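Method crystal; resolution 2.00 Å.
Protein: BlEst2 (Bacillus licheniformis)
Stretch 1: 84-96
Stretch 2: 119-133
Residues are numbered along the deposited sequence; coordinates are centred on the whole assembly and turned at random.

Stretch 1 (84-96) DLHPDKDMQDNGA
Stretch 2, residues 119-133: SKGGIDSQSALIHHN

In BlEst2, a loop (84-90) leading into helix 91-96 packs against 119-133, which includes helix 121-131; the two stretches bury 521 Å² between them, both sides summed. The helix axes approach to 7.4 Å with 63° between their N-to-C directions (signed crossing angle -63°); CA atoms pair Met91 with Asp124 (4.4 Å), Gly95 with Ala128 (3.9 Å) and Ala96 with His132 (5.8 Å). Asp90 (chi1 p) caps the first helix: its OD1 accepts from Asp93 N (3.1 Å) and, weakly, from Gln92 N (3.0 Å).

Lys120, extended (ttt, chi4 m), carries its charge into a buried polar pocket where NZ is fully occupied, donating to Lys89 O (2.8 Å), to Asp124 OD1 (2.8 Å, a salt bridge) and to water 1 (2.9 Å), which in turn donates to His86 O (3.0 Å). Asp124 (m, chi2 -20°) divides its carboxylate: OD1 serves Lys120, while OD2 accepts from Asn94 ND2 (2.9 Å). The Asn94 amide (chi1 -86°, chi2 1°) also ties down the loop, ND2 donating to His86 O (2.9 Å) and OD1 accepting from His86 N (2.9 Å). Asn94 ND2 and Lys120 NZ, 3.2 Å apart, are both donors and do not bond; Asp124 lies close to both.

Ser127 (t) donates OG to Met91 O (2.8 Å), which already accepts from Gly95 N (2.7 Å) within its helix. Gly95 permits the close crossing: an ideal CB would lie 2.1 Å from Ser127 OG. Gly95 CA instead lies 3.5 Å from Asp124 O, and Gly95 O lies 3.4 Å from Ala128 CA, both CA-H...O contacts. Met91 (p, m, m) sets CB 3.7 Å from Ile123 CG2.

Beyond the second helix, His132 (m, chi2 90°) donates ND1 to Ser127 O (3.2 Å), and one ring face covers Gly95 C and Ala96 N; Ala96 CB makes a CH-pi contact, 4.0 Å from the His132 ring centroid.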

# COMPACT_ATOMS: atom_id res chain seq x y z
N ASP A 84 9.52 5.02 19.17
CA ASP A 84 9.34 3.69 18.66
C ASP A 84 7.91 3.33 19.05
O ASP A 84 7.57 3.38 20.24
CB ASP A 84 10.28 2.67 19.34
CG ASP A 84 11.73 2.77 18.94
OD1 ASP A 84 12.03 3.53 18.01
OD2 ASP A 84 12.57 2.07 19.55
N LEU A 85 7.08 3.00 18.07
CA LEU A 85 5.74 2.48 18.30
C LEU A 85 5.83 1.04 17.91
O LEU A 85 6.95 0.57 17.66
CB LEU A 85 4.69 3.23 17.45
CG LEU A 85 4.53 4.75 17.69
CD1 LEU A 85 3.43 5.31 16.83
CD2 LEU A 85 4.24 5.05 19.19
N HIS A 86 4.70 0.31 17.88
CA HIS A 86 4.74 -1.07 17.45
C HIS A 86 4.96 -1.14 15.94
O HIS A 86 4.26 -0.49 15.17
CB HIS A 86 3.46 -1.83 17.81
CG HIS A 86 3.23 -1.97 19.28
ND1 HIS A 86 3.93 -2.89 20.04
CD2 HIS A 86 2.32 -1.36 20.08
CE1 HIS A 86 3.48 -2.76 21.28
NE2 HIS A 86 2.52 -1.85 21.35
N PRO A 87 5.94 -1.96 15.50
CA PRO A 87 6.16 -2.10 14.05
C PRO A 87 5.05 -2.93 13.37
O PRO A 87 4.80 -2.79 12.18
CB PRO A 87 7.49 -2.87 13.99
CG PRO A 87 7.54 -3.67 15.24
CD PRO A 87 6.88 -2.79 16.28
N ASP A 88 4.35 -3.77 14.17
CA ASP A 88 3.40 -4.81 13.77
C ASP A 88 1.99 -4.70 14.39
O ASP A 88 1.22 -5.67 14.30
CB ASP A 88 4.04 -6.16 14.14
CG ASP A 88 4.27 -6.39 15.63
OD1 ASP A 88 4.26 -5.39 16.41
OD2 ASP A 88 4.48 -7.56 16.03
N LYS A 89 1.65 -3.58 15.02
CA LYS A 89 0.30 -3.42 15.62
C LYS A 89 -0.53 -2.41 14.84
O LYS A 89 0.04 -1.63 14.10
CB LYS A 89 0.35 -3.11 17.11
CG LYS A 89 1.19 -4.07 17.94
CD LYS A 89 0.59 -5.44 18.07
CE LYS A 89 1.30 -6.30 19.08
NZ LYS A 89 0.96 -5.91 20.47
N ASP A 90 -1.83 -2.38 15.09
CA ASP A 90 -2.76 -1.48 14.38
C ASP A 90 -2.69 -0.02 14.88
O ASP A 90 -1.98 0.25 15.81
CB ASP A 90 -4.17 -2.07 14.27
CG ASP A 90 -5.00 -2.03 15.55
OD1 ASP A 90 -4.58 -1.37 16.48
OD2 ASP A 90 -6.08 -2.61 15.56
N MET A 91 -3.46 0.86 14.25
CA MET A 91 -3.49 2.31 14.56
C MET A 91 -4.14 2.54 15.93
O MET A 91 -3.90 3.58 16.51
CB MET A 91 -4.19 3.13 13.46
CG MET A 91 -5.68 3.00 13.39
SD MET A 91 -6.29 1.50 12.62
CE MET A 91 -6.11 1.91 10.89
N GLN A 92 -4.94 1.57 16.40
CA GLN A 92 -5.57 1.71 17.71
C GLN A 92 -4.51 1.55 18.82
O GLN A 92 -4.40 2.41 19.68
CB GLN A 92 -6.74 0.72 17.88
CG GLN A 92 -7.48 0.88 19.22
CD GLN A 92 -8.79 0.12 19.30
OE1 GLN A 92 -8.93 -1.01 18.83
NE2 GLN A 92 -9.76 0.72 19.96
N ASP A 93 -3.73 0.46 18.78
CA ASP A 93 -2.67 0.20 19.77
C ASP A 93 -1.58 1.24 19.63
O ASP A 93 -1.09 1.75 20.64
CB ASP A 93 -2.08 -1.19 19.61
CG ASP A 93 -3.06 -2.31 19.90
OD1 ASP A 93 -3.99 -2.09 20.72
OD2 ASP A 93 -2.88 -3.40 19.37
N ASN A 94 -1.22 1.57 18.39
CA ASN A 94 -0.21 2.59 18.15
C ASN A 94 -0.68 3.98 18.53
O ASN A 94 0.08 4.73 19.13
CB ASN A 94 0.34 2.53 16.74
CG ASN A 94 1.48 1.55 16.65
OD1 ASN A 94 1.83 0.90 17.63
ND2 ASN A 94 2.10 1.45 15.49
N GLY A 95 -1.95 4.28 18.26
CA GLY A 95 -2.58 5.54 18.64
C GLY A 95 -2.64 5.69 20.15
O GLY A 95 -2.30 6.75 20.67
N ALA A 96 -3.02 4.61 20.88
CA ALA A 96 -3.07 4.67 22.35
C ALA A 96 -1.67 4.90 22.95
O ALA A 96 -1.52 5.76 23.80
CB ALA A 96 -3.70 3.40 22.92
N SER A 119 4.43 7.14 6.49
CA SER A 119 3.74 5.89 6.14
C SER A 119 2.60 5.62 7.14
O SER A 119 1.89 6.57 7.48
CB SER A 119 4.78 4.77 6.00
OG SER A 119 4.35 3.42 6.07
N LYS A 120 2.47 4.40 7.70
CA LYS A 120 1.44 4.10 8.68
C LYS A 120 1.49 5.03 9.93
O LYS A 120 0.48 5.20 10.61
CB LYS A 120 1.53 2.62 9.09
CG LYS A 120 0.46 2.23 10.10
CD LYS A 120 0.45 0.72 10.43
CE LYS A 120 -0.41 0.50 11.65
NZ LYS A 120 0.33 0.89 12.87
N GLY A 121 2.67 5.58 10.23
CA GLY A 121 2.82 6.51 11.34
C GLY A 121 1.85 7.69 11.26
O GLY A 121 1.46 8.20 12.30
N GLY A 122 1.46 8.10 10.05
CA GLY A 122 0.50 9.20 9.85
C GLY A 122 -0.90 8.83 10.31
O GLY A 122 -1.65 9.69 10.76
N ILE A 123 -1.25 7.53 10.19
CA ILE A 123 -2.54 6.96 10.61
C ILE A 123 -2.52 6.80 12.14
O ILE A 123 -3.49 7.20 12.79
CB ILE A 123 -2.88 5.62 9.91
CG1 ILE A 123 -2.82 5.73 8.36
CG2 ILE A 123 -4.26 5.10 10.37
CD1 ILE A 123 -2.78 4.29 7.70
N ASP A 124 -1.42 6.24 12.70
CA ASP A 124 -1.25 6.10 14.16
C ASP A 124 -1.36 7.49 14.80
O ASP A 124 -1.92 7.65 15.89
CB ASP A 124 0.14 5.53 14.50
CG ASP A 124 0.46 4.17 13.92
OD1 ASP A 124 -0.49 3.43 13.54
OD2 ASP A 124 1.66 3.79 13.92
N SER A 125 -0.82 8.50 14.11
CA SER A 125 -0.84 9.89 14.56
C SER A 125 -2.25 10.41 14.70
O SER A 125 -2.58 10.97 15.75
CB SER A 125 -0.02 10.78 13.64
OG SER A 125 1.34 10.44 13.82
N GLN A 126 -3.08 10.20 13.67
CA GLN A 126 -4.48 10.64 13.69
C GLN A 126 -5.24 9.94 14.74
O GLN A 126 -6.05 10.57 15.41
CB GLN A 126 -5.18 10.41 12.36
CG GLN A 126 -5.11 11.57 11.43
CD GLN A 126 -6.30 11.55 10.50
OE1 GLN A 126 -6.64 10.52 9.92
NE2 GLN A 126 -6.93 12.70 10.31
N SER A 127 -5.02 8.63 14.88
CA SER A 127 -5.67 7.84 15.91
C SER A 127 -5.32 8.41 17.29
O SER A 127 -6.22 8.59 18.10
CB SER A 127 -5.24 6.38 15.81
OG SER A 127 -5.72 5.67 16.94
N ALA A 128 -4.01 8.69 17.54
CA ALA A 128 -3.57 9.27 18.82
C ALA A 128 -4.33 10.55 19.09
O ALA A 128 -4.92 10.69 20.15
CB ALA A 128 -2.07 9.56 18.79
N LEU A 129 -4.38 11.46 18.12
CA LEU A 129 -5.03 12.76 18.32
C LEU A 129 -6.54 12.72 18.42
O LEU A 129 -7.10 13.35 19.31
CB LEU A 129 -4.60 13.72 17.21
CG LEU A 129 -3.35 14.54 17.52
CD1 LEU A 129 -2.12 13.70 17.58
CD2 LEU A 129 -3.14 15.56 16.47
N ILE A 130 -7.19 12.02 17.49
CA ILE A 130 -8.65 12.00 17.42
C ILE A 130 -9.29 10.97 18.36
O ILE A 130 -10.16 11.33 19.14
CB ILE A 130 -9.07 11.82 15.93
CG1 ILE A 130 -8.70 13.11 15.12
CG2 ILE A 130 -10.57 11.45 15.81
CD1 ILE A 130 -8.63 13.00 13.62
N HIS A 131 -8.88 9.71 18.30
CA HIS A 131 -9.48 8.65 19.09
C HIS A 131 -8.84 8.46 20.48
O HIS A 131 -9.42 7.79 21.33
CB HIS A 131 -9.51 7.34 18.28
CG HIS A 131 -10.20 7.50 16.96
ND1 HIS A 131 -11.55 7.79 16.88
CD2 HIS A 131 -9.70 7.43 15.70
CE1 HIS A 131 -11.84 7.84 15.59
NE2 HIS A 131 -10.76 7.63 14.84
N HIS A 132 -7.67 9.08 20.73
CA HIS A 132 -7.01 8.94 22.04
C HIS A 132 -6.70 10.29 22.65
O HIS A 132 -5.83 10.39 23.51
CB HIS A 132 -5.79 8.02 21.97
CG HIS A 132 -6.16 6.63 21.57
ND1 HIS A 132 -6.19 6.25 20.24
CD2 HIS A 132 -6.61 5.61 22.33
CE1 HIS A 132 -6.63 5.01 20.24
NE2 HIS A 132 -6.87 4.57 21.47
N ASN A 133 -7.40 11.32 22.16
CA ASN A 133 -7.37 12.71 22.65
C ASN A 133 -5.97 13.35 22.81
O ASN A 133 -5.79 14.21 23.68
CB ASN A 133 -8.15 12.79 23.98
CG ASN A 133 -9.52 12.17 23.88
OD1 ASN A 133 -10.35 12.59 23.09
ND2 ASN A 133 -9.74 11.11 24.64
O HOH W 1 3.19 0.53 12.53